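Long-range contacts in peptidase M16 C-terminal domain-containing protein (Enterococcus faecalis, PDB 3D3Y), which is of unknown function but belongs to the M16 peptidase family, whose members are typically zinc-dependent, and is predicted to bind a metal ion: residues L337-G343 with Q404-L410; T263-Y267 with D309-G313. All coordinates share one frame; numbering follows the deposited sequence.

Contact 1. Residues L337-G343 with Q404-L410; sequences LENIRLG and QEVAKRL
The guanidinium of Arg-341 meets the backbone of helix 404-409 with its edge. Ala-407 O lies near the guanidinium plane and takes two N-H groups side-on. NE of Arg-341 reaches Ala-407 O at 2.7 Å, from above the carbonyl plane. NH2 of Arg-341 reaches the same Ala-407 O at 2.9 Å, this time in the carbonyl plane, though the bond is bent to 135°. Leu-410 O also sits at this edge, but its angle to NH2 is too poor for a hydrogen bond. At another part of the edge, NH1 of Arg-341 forms a salt bridge with Glu-338 OE2 (2.7 Å). Leu-337 CD2 stands over the centre of one face. Bonds at two parts of its edge should restrict rotation of the group. The Arg-341 chain runs extended from CG to NE (chi2 172°), which carries the guanidinium across to the last turn of the partner helix.

The amide of Gln-404 does the reverse. Gln-404 NE2 gives a nearly straight bond to Arg-341 O (3.0 Å), which lies in the amide plane. This carbonyl lies in the C-terminal part of its segment, where Gly-343, with positive phi, makes a Schellman motif.

Between these polar ends, Ala-407 CB touches Ile-340 CG2 and Arg-341 CG, each at 3.6 Å. Leu-337 CD1 meets Leu-410 CD2 at 3.8 Å. The short helical segments approach to 8.5 Å at 135°, nearer antiparallel than parallel. Phe-278 and Phe-282 of helix 272-284 flank the apolar side, while Leu-337 and Leu-410 both rest on Tyr-261 of strand 255-262.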
loop_
_atom_site.group_PDB
_atom_site.type_symbol
_atom_site.label_atom_id
_atom_site.label_comp_id
_atom_site.label_asym_id
_atom_site.label_seq_id
_atom_site.Cartn_x
_atom_site.Cartn_y
_atom_site.Cartn_z
ATOM N N LEU A 337 -21.027 6.328 -16.990
ATOM C CA LEU A 337 -21.357 6.625 -15.602
ATOM C C LEU A 337 -22.850 6.952 -15.426
ATOM O O LEU A 337 -23.510 6.463 -14.501
ATOM C CB LEU A 337 -20.449 7.736 -15.052
ATOM C CG LEU A 337 -20.724 8.228 -13.621
ATOM C CD1 LEU A 337 -20.709 7.016 -12.619
ATOM C CD2 LEU A 337 -19.638 9.276 -13.248
ATOM N N GLU A 338 -23.389 7.765 -16.323
ATOM C CA GLU A 338 -24.805 8.047 -16.312
ATOM C C GLU A 338 -25.651 6.775 -16.464
ATOM O O GLU A 338 -26.692 6.627 -15.802
ATOM C CB GLU A 338 -25.146 9.061 -17.396
ATOM C CG GLU A 338 -24.619 10.473 -17.043
ATOM C CD GLU A 338 -25.070 10.932 -15.627
ATOM O OE1 GLU A 338 -26.285 10.825 -15.319
ATOM O OE2 GLU A 338 -24.191 11.378 -14.835
ATOM N N ASN A 339 -25.197 5.859 -17.318
ATOM C CA ASN A 339 -25.911 4.612 -17.505
ATOM C C ASN A 339 -26.010 3.816 -16.222
ATOM O O ASN A 339 -27.066 3.259 -15.920
ATOM C CB ASN A 339 -25.264 3.768 -18.605
ATOM C CG ASN A 339 -25.596 4.288 -19.989
ATOM O OD1 ASN A 339 -26.557 5.056 -20.164
ATOM N ND2 ASN A 339 -24.833 3.840 -20.993
ATOM N N ILE A 340 -24.906 3.742 -15.477
ATOM C CA ILE A 340 -24.950 3.102 -14.154
ATOM C C ILE A 340 -25.888 3.894 -13.231
ATOM O O ILE A 340 -26.727 3.310 -12.559
ATOM C CB ILE A 340 -23.545 2.974 -13.526
ATOM C CG1 ILE A 340 -22.637 2.077 -14.436
ATOM C CG2 ILE A 340 -23.660 2.449 -12.089
ATOM C CD1 ILE A 340 -21.138 2.110 -14.036
ATOM N N ARG A 341 -25.748 5.222 -13.177
ATOM C CA ARG A 341 -26.681 6.019 -12.349
ATOM C C ARG A 341 -28.147 5.684 -12.670
ATOM O O ARG A 341 -28.998 5.587 -11.762
ATOM C CB ARG A 341 -26.432 7.525 -12.517
ATOM C CG ARG A 341 -25.120 7.955 -11.901
ATOM C CD ARG A 341 -24.713 9.426 -12.207
ATOM N NE ARG A 341 -23.693 9.826 -11.246
ATOM C CZ ARG A 341 -22.927 10.911 -11.326
ATOM N NH1 ARG A 341 -22.998 11.724 -12.387
ATOM N NH2 ARG A 341 -22.070 11.166 -10.339
ATOM N N LEU A 342 -28.436 5.503 -13.958
ATOM C CA LEU A 342 -29.810 5.190 -14.422
ATOM C C LEU A 342 -30.229 3.745 -14.142
ATOM O O LEU A 342 -31.393 3.403 -14.297
ATOM C CB LEU A 342 -29.962 5.502 -15.921
ATOM C CG LEU A 342 -29.930 6.998 -16.301
ATOM C CD1 LEU A 342 -29.595 7.182 -17.799
ATOM C CD2 LEU A 342 -31.266 7.667 -15.966
ATOM N N GLY A 343 -29.280 2.911 -13.718
ATOM C CA GLY A 343 -29.597 1.509 -13.409
ATOM C C GLY A 343 -29.653 0.676 -14.666
ATOM O O GLY A 343 -30.259 -0.401 -14.685
ATOM N N GLN A 404 -26.474 2.148 -8.007
ATOM C CA GLN A 404 -26.921 3.437 -8.538
ATOM C C GLN A 404 -26.613 4.548 -7.540
ATOM O O GLN A 404 -26.170 5.651 -7.925
ATOM C CB GLN A 404 -28.444 3.453 -8.798
ATOM C CG GLN A 404 -28.965 2.537 -9.888
ATOM C CD GLN A 404 -30.479 2.614 -10.009
ATOM O OE1 GLN A 404 -31.197 1.753 -9.480
ATOM N NE2 GLN A 404 -30.975 3.639 -10.692
ATOM N N GLU A 405 -26.866 4.271 -6.258
ATOM C CA GLU A 405 -26.522 5.254 -5.207
ATOM C C GLU A 405 -24.993 5.571 -5.133
ATOM O O GLU A 405 -24.606 6.740 -5.016
ATOM C CB GLU A 405 -27.086 4.811 -3.842
ATOM C CG GLU A 405 -26.779 5.729 -2.667
ATOM C CD GLU A 405 -27.329 7.143 -2.853
ATOM O OE1 GLU A 405 -28.352 7.316 -3.573
ATOM O OE2 GLU A 405 -26.724 8.079 -2.266
ATOM N N VAL A 406 -24.144 4.552 -5.189
ATOM C CA VAL A 406 -22.689 4.751 -5.253
ATOM C C VAL A 406 -22.377 5.642 -6.477
ATOM O O VAL A 406 -21.631 6.626 -6.377
ATOM C CB VAL A 406 -21.931 3.379 -5.342
ATOM C CG1 VAL A 406 -20.461 3.552 -5.791
ATOM C CG2 VAL A 406 -22.013 2.665 -3.983
ATOM N N ALA A 407 -22.985 5.316 -7.615
ATOM C CA ALA A 407 -22.739 6.090 -8.859
ATOM C C ALA A 407 -23.167 7.558 -8.714
ATOM O O ALA A 407 -22.481 8.476 -9.213
ATOM C CB ALA A 407 -23.459 5.438 -10.025
ATOM N N LYS A 408 -24.289 7.794 -8.029
ATOM C CA LYS A 408 -24.759 9.169 -7.800
ATOM C C LYS A 408 -23.867 9.933 -6.824
ATOM O O LYS A 408 -23.717 11.151 -6.946
ATOM C CB LYS A 408 -26.222 9.191 -7.318
ATOM C CG LYS A 408 -27.236 8.864 -8.425
ATOM C CD LYS A 408 -28.642 8.616 -7.843
ATOM C CE LYS A 408 -29.605 8.163 -8.945
ATOM N NZ LYS A 408 -30.866 7.623 -8.333
ATOM N N ARG A 409 -23.286 9.226 -5.855
ATOM C CA ARG A 409 -22.370 9.857 -4.874
ATOM C C ARG A 409 -21.047 10.290 -5.477
ATOM O O ARG A 409 -20.428 11.242 -5.017
ATOM C CB ARG A 409 -22.069 8.878 -3.753
ATOM C CG ARG A 409 -23.203 8.788 -2.786
ATOM C CD ARG A 409 -22.967 7.703 -1.750
ATOM N NE ARG A 409 -24.149 7.585 -0.888
ATOM C CZ ARG A 409 -24.118 7.620 0.441
ATOM N NH1 ARG A 409 -22.958 7.765 1.080
ATOM N NH2 ARG A 409 -25.256 7.506 1.118
ATOM N N LEU A 410 -20.605 9.547 -6.484
ATOM C CA LEU A 410 -19.369 9.811 -7.202
ATOM C C LEU A 410 -19.375 11.221 -7.694
ATOM O O LEU A 410 -20.372 11.661 -8.249
ATOM C CB LEU A 410 -19.304 8.913 -8.430
ATOM C CG LEU A 410 -17.947 8.346 -8.742
ATOM C CD1 LEU A 410 -17.766 7.261 -7.705
ATOM C CD2 LEU A 410 -17.904 7.734 -10.124
HETATM O O HOH W 1 -32.026 6.990 -11.473
#

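Contact 2. Residues T263-Y267 with D309-G313; sequences TDIYY and DTFRG
Two loops meet in a buried contact. Residues 263-267 lead from strand 255-262 to helix 272-284. Residues 309-313 form the turn between strands 303-309 and 314-321. The backbone of each loop does much of the joining. Thr-263 N donates to Gly-313 O at 2.9 Å. Tyr-267 N donates to Thr-310 O at 2.8 Å. A water sits between these bonds. It accepts from Thr-263 OG1 and donates to Ile-265 O and Asp-309 O, so it bridges both loops.

Strands 255-262, 314-321 and 303-309 are successive neighbours in the five-stranded sheet of this M16-type domain, and 309-313 is a tight hairpin connection. Asp-309 shapes it. Its OD1 takes the backbone N-H of Phe-311 in an Asx turn, and that of Arg-312 in the wider Asx motif. Asp-309 OD2 forms a salt bridge with Arg-312 NE (2.9 Å). Arg-312 NH2 also bonds Gln-159 OE1. In the other loop, Thr-263 OG1 accepts from Ile-265 N in an ST turn.

The Tyr-266 ring lies against the hairpin backbone. Phe-311 O is at the ring edge, 3.4 Å from Tyr-266 CE1, and Gly-313 CA is 3.5 Å from Tyr-266 CZ. The tyrosine OH bonds to Tyr-235 O, outside both loops. CB of Tyr-267 stands over the Phe-311 face in a CH-pi contact, 4.1 Å from the centroid. With chi1 at -173°, Tyr-267 sends its ring away from its own N, alongside Phe-311; the two rings meet obliquely, with planes 31° apart. Leu-377 of helix 368-380 touches both aromatic side chains.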
loop_
_atom_site.group_PDB
_atom_site.type_symbol
_atom_site.label_atom_id
_atom_site.label_comp_id
_atom_site.label_asym_id
_atom_site.label_seq_id
_atom_site.Cartn_x
_atom_site.Cartn_y
_atom_site.Cartn_z
ATOM N N THR A 263 -15.383 9.693 -3.807
ATOM C CA THR A 263 -16.453 8.754 -3.516
ATOM C C THR A 263 -17.022 8.974 -2.133
ATOM O O THR A 263 -18.155 8.573 -1.872
ATOM C CB THR A 263 -15.963 7.295 -3.556
ATOM O OG1 THR A 263 -14.981 7.130 -2.520
ATOM C CG2 THR A 263 -15.336 6.933 -4.923
ATOM N N ASP A 264 -16.218 9.556 -1.246
ATOM C CA ASP A 264 -16.530 9.611 0.171
ATOM C C ASP A 264 -16.933 8.226 0.766
ATOM O O ASP A 264 -17.700 8.169 1.709
ATOM C CB ASP A 264 -17.630 10.667 0.384
ATOM C CG ASP A 264 -17.710 11.167 1.817
ATOM O OD1 ASP A 264 -16.637 11.433 2.435
ATOM O OD2 ASP A 264 -18.859 11.311 2.312
ATOM N N ILE A 265 -16.424 7.116 0.213
ATOM C CA ILE A 265 -16.743 5.795 0.757
ATOM C C ILE A 265 -15.480 5.102 1.273
ATOM O O ILE A 265 -14.494 4.982 0.550
ATOM C CB ILE A 265 -17.457 4.890 -0.276
ATOM C CG1 ILE A 265 -18.838 5.478 -0.662
ATOM C CG2 ILE A 265 -17.628 3.462 0.271
ATOM C CD1 ILE A 265 -19.356 4.892 -1.979
ATOM N N TYR A 266 -15.547 4.607 2.511
ATOM C CA TYR A 266 -14.360 4.091 3.208
ATOM C C TYR A 266 -14.554 2.678 3.673
ATOM O O TYR A 266 -15.685 2.187 3.761
ATOM C CB TYR A 266 -13.979 4.993 4.395
ATOM C CG TYR A 266 -13.530 6.362 3.911
ATOM C CD1 TYR A 266 -12.177 6.655 3.762
ATOM C CD2 TYR A 266 -14.461 7.340 3.563
ATOM C CE1 TYR A 266 -11.758 7.893 3.282
ATOM C CE2 TYR A 266 -14.056 8.595 3.082
ATOM C CZ TYR A 266 -12.713 8.859 2.945
ATOM O OH TYR A 266 -12.297 10.081 2.473
ATOM N N TYR A 267 -13.440 2.025 3.965
ATOM C CA TYR A 267 -13.428 0.687 4.509
ATOM C C TYR A 267 -14.359 0.688 5.728
ATOM O O TYR A 267 -14.272 1.579 6.557
ATOM C CB TYR A 267 -12.010 0.377 4.952
ATOM C CG TYR A 267 -11.771 -1.024 5.397
ATOM C CD1 TYR A 267 -11.439 -2.024 4.482
ATOM C CD2 TYR A 267 -11.852 -1.348 6.744
ATOM C CE1 TYR A 267 -11.186 -3.334 4.921
ATOM C CE2 TYR A 267 -11.606 -2.626 7.206
ATOM C CZ TYR A 267 -11.278 -3.624 6.297
ATOM O OH TYR A 267 -11.014 -4.873 6.808
ATOM N N ASP A 309 -9.840 3.448 -3.804
ATOM C CA ASP A 309 -9.052 3.497 -2.606
ATOM C C ASP A 309 -10.046 3.848 -1.505
ATOM O O ASP A 309 -10.572 4.973 -1.447
ATOM C CB ASP A 309 -7.968 4.572 -2.762
ATOM C CG ASP A 309 -7.103 4.756 -1.516
ATOM O OD1 ASP A 309 -7.558 4.519 -0.377
ATOM O OD2 ASP A 309 -5.939 5.195 -1.692
ATOM N N THR A 310 -10.302 2.869 -0.646
ATOM C CA THR A 310 -11.308 2.984 0.420
ATOM C C THR A 310 -10.681 3.451 1.740
ATOM O O THR A 310 -11.322 3.383 2.815
ATOM C CB THR A 310 -12.039 1.628 0.629
ATOM O OG1 THR A 310 -11.077 0.637 0.993
ATOM C CG2 THR A 310 -12.682 1.170 -0.678
ATOM N N PHE A 311 -9.428 3.902 1.675
ATOM C CA PHE A 311 -8.806 4.614 2.793
ATOM C C PHE A 311 -8.640 6.137 2.547
ATOM O O PHE A 311 -8.522 6.922 3.499
ATOM C CB PHE A 311 -7.498 3.900 3.214
ATOM C CG PHE A 311 -7.747 2.494 3.780
ATOM C CD1 PHE A 311 -7.660 2.256 5.143
ATOM C CD2 PHE A 311 -8.138 1.447 2.950
ATOM C CE1 PHE A 311 -7.922 0.969 5.664
ATOM C CE2 PHE A 311 -8.432 0.170 3.472
ATOM C CZ PHE A 311 -8.303 -0.062 4.811
ATOM N N ARG A 312 -8.683 6.552 1.283
ATOM C CA ARG A 312 -8.586 7.976 0.943
ATOM C C ARG A 312 -9.840 8.491 0.219
ATOM O O ARG A 312 -9.859 9.640 -0.207
ATOM C CB ARG A 312 -7.306 8.291 0.121
ATOM C CG ARG A 312 -6.008 8.010 0.857
ATOM C CD ARG A 312 -4.777 8.434 0.066
ATOM N NE ARG A 312 -4.589 7.681 -1.164
ATOM C CZ ARG A 312 -3.723 8.040 -2.109
ATOM N NH1 ARG A 312 -2.991 9.144 -1.952
ATOM N NH2 ARG A 312 -3.588 7.304 -3.189
ATOM N N GLY A 313 -10.863 7.640 0.067
ATOM C CA GLY A 313 -12.202 8.048 -0.439
ATOM C C GLY A 313 -12.276 8.603 -1.863
ATOM O O GLY A 313 -12.975 9.588 -2.127
HETATM O O HOH W 2 -13.423 4.998 -2.000
#

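Contacts 1 and 2 lie with centres about 17 Å apart, on the same side of the chain's centre, and they touch directly. Leu-410 CD1 packs on Thr-263 CG2 at 3.7 Å. Val-406 CG2 meets Ile-265 CD1 at 4.0 Å. Helix 272-284 borders both; on the side of contact 2 its Leu-275 packs on Ile-265 and Thr-310. Both segments of contact 2 precede those of contact 1 in sequence. Contact 1 is the more peripheral: its centre is about 28 Å from the chain centre, against about 14 Å for the centre of contact 2. An acetate ion, likely a crystallisation additive, lies about 4 Å from the side chain of Asp-309 in contact 2.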